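Local coordinates for protein possible galactose mutarotase (Streptomyces platensis subsp. rosaceus, PDB 4RNL) that probably interconverts the alpha and beta anomers of galactose or a related aldose, at residues 80-85 and 180-185. Residues are numbered along the deposited sequence; the frame is centred on the assembly and turned at random.
Sequences ALVGRY and TNHTYL
At the edge of an antiparallel sheet, Val82 and Thr180 form a hydrogen-bonded pair: Val82 N reaches Thr180 O at 2.9 Å, nearly straight at 172°, while the return bond from Thr180 N to Val82 O is weak. Their side chains share one face, where Val82 CB meets Thr180 CG2 at 3.9 Å; Thr180 OG1 bonds instead to Thr309 O, on the next strand, 305-310. Pairing continues through His182 N, 2.8 Å from Ala80 O. The methyl Val82 CG2, anti to its carbonyl carbon, packs on His182 CB at 3.9 Å and lies near the plane of the imidazole at its edge. Short strand 81-82 is the outermost strand, within this chain, of a sheet of the beta-sandwich found in galactose mutarotases, and His182 NE2 bonds a glycerol, consistent with a sugar pocket on this face. On the face of Leu81, Asn181 OD1 closes an Asx turn by accepting from Thr183 N at 3.0 Å, above the carbonyl plane, and is gripped a second time by Thr183 OG1 at 2.6 Å within that plane. With CG anti to the backbone N (chi1 -176°), ND2 lies 3.6 Å from Ala80 O and bonds Gly79 O. An alanine here would probably leave Thr183 OG1 and N, and Gly79 O, without these mates and free the chain to shift where the strand breaks. Tyr184 CD1 lies in the plane of the His182 ring, at its edge.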
# COMPACT_ATOMS: atom_id res chain seq x y z
N ALA A 80 1.95 -4.68 2.97
CA ALA A 80 1.46 -5.70 2.03
C ALA A 80 1.14 -5.22 0.63
O ALA A 80 0.58 -4.14 0.43
CB ALA A 80 0.26 -6.41 2.63
N LEU A 81 1.48 -6.06 -0.35
CA LEU A 81 0.94 -5.97 -1.70
C LEU A 81 -0.53 -6.38 -1.58
O LEU A 81 -0.83 -7.50 -1.17
CB LEU A 81 1.70 -6.94 -2.61
CG LEU A 81 1.57 -6.95 -4.14
CD1 LEU A 81 2.51 -8.01 -4.72
CD2 LEU A 81 0.18 -7.22 -4.60
N VAL A 82 -1.44 -5.48 -1.93
CA VAL A 82 -2.86 -5.75 -1.74
C VAL A 82 -3.56 -5.93 -3.09
O VAL A 82 -3.34 -5.15 -4.01
CB VAL A 82 -3.55 -4.62 -0.96
CG1 VAL A 82 -5.05 -4.84 -0.92
CG2 VAL A 82 -2.98 -4.55 0.45
N GLY A 83 -4.38 -6.97 -3.20
CA GLY A 83 -5.13 -7.25 -4.42
C GLY A 83 -6.03 -8.45 -4.17
O GLY A 83 -5.90 -9.06 -3.10
N ARG A 84 -6.89 -8.82 -5.11
CA ARG A 84 -6.96 -8.24 -6.46
C ARG A 84 -7.58 -6.85 -6.47
O ARG A 84 -7.38 -6.07 -7.41
CB ARG A 84 -7.79 -9.17 -7.37
CG ARG A 84 -7.77 -8.81 -8.85
CD ARG A 84 -8.67 -9.71 -9.69
NE ARG A 84 -8.29 -11.13 -9.62
CZ ARG A 84 -8.55 -12.01 -10.59
NH1 ARG A 84 -9.17 -11.61 -11.70
NH2 ARG A 84 -8.18 -13.28 -10.47
N TYR A 85 -8.35 -6.54 -5.43
CA TYR A 85 -9.00 -5.22 -5.35
C TYR A 85 -8.74 -4.60 -3.98
O TYR A 85 -9.22 -5.10 -2.96
CB TYR A 85 -10.52 -5.29 -5.66
CG TYR A 85 -11.08 -3.88 -5.80
CD1 TYR A 85 -11.49 -3.17 -4.68
CD2 TYR A 85 -11.13 -3.25 -7.04
CE1 TYR A 85 -11.94 -1.87 -4.78
CE2 TYR A 85 -11.59 -1.95 -7.16
CZ TYR A 85 -11.99 -1.27 -6.02
OH TYR A 85 -12.45 0.03 -6.11
N THR A 180 -2.28 -2.06 -4.66
CA THR A 180 -1.58 -1.00 -3.92
C THR A 180 -0.60 -1.65 -2.98
O THR A 180 -0.58 -2.87 -2.83
CB THR A 180 -2.55 -0.12 -3.09
OG1 THR A 180 -1.84 1.04 -2.61
CG2 THR A 180 -3.11 -0.88 -1.89
N ASN A 181 0.23 -0.83 -2.35
CA ASN A 181 1.07 -1.33 -1.27
C ASN A 181 0.64 -0.66 0.03
O ASN A 181 0.46 0.56 0.08
CB ASN A 181 2.55 -1.09 -1.53
CG ASN A 181 3.42 -1.71 -0.45
OD1 ASN A 181 3.64 -1.10 0.59
ND2 ASN A 181 3.84 -2.95 -0.66
N HIS A 182 0.47 -1.46 1.07
CA HIS A 182 -0.13 -1.01 2.31
C HIS A 182 0.94 -0.74 3.38
O HIS A 182 0.71 -0.97 4.57
CB HIS A 182 -1.10 -2.09 2.79
CG HIS A 182 -2.21 -1.59 3.67
ND1 HIS A 182 -1.97 -0.98 4.88
CD2 HIS A 182 -3.55 -1.65 3.54
CE1 HIS A 182 -3.12 -0.66 5.45
NE2 HIS A 182 -4.10 -1.07 4.65
N THR A 183 2.10 -0.26 2.97
CA THR A 183 3.15 0.13 3.92
C THR A 183 2.63 1.24 4.86
O THR A 183 1.98 2.19 4.41
CB THR A 183 4.42 0.61 3.16
OG1 THR A 183 5.13 -0.52 2.64
CG2 THR A 183 5.35 1.39 4.08
N TYR A 184 2.87 1.10 6.16
CA TYR A 184 2.67 2.20 7.10
C TYR A 184 4.05 2.70 7.50
O TYR A 184 4.96 1.89 7.78
CB TYR A 184 2.03 1.75 8.42
CG TYR A 184 0.70 1.02 8.43
CD1 TYR A 184 0.57 -0.24 7.87
CD2 TYR A 184 -0.39 1.57 9.09
CE1 TYR A 184 -0.64 -0.93 7.93
CE2 TYR A 184 -1.60 0.90 9.16
CZ TYR A 184 -1.71 -0.35 8.58
OH TYR A 184 -2.91 -1.02 8.66
N LEU A 185 4.20 4.02 7.58
CA LEU A 185 5.48 4.61 7.92
C LEU A 185 5.40 5.48 9.17
O LEU A 185 4.42 6.18 9.41
CB LEU A 185 6.02 5.44 6.75
CG LEU A 185 6.41 4.65 5.50
CD1 LEU A 185 6.61 5.59 4.33
CD2 LEU A 185 7.67 3.82 5.78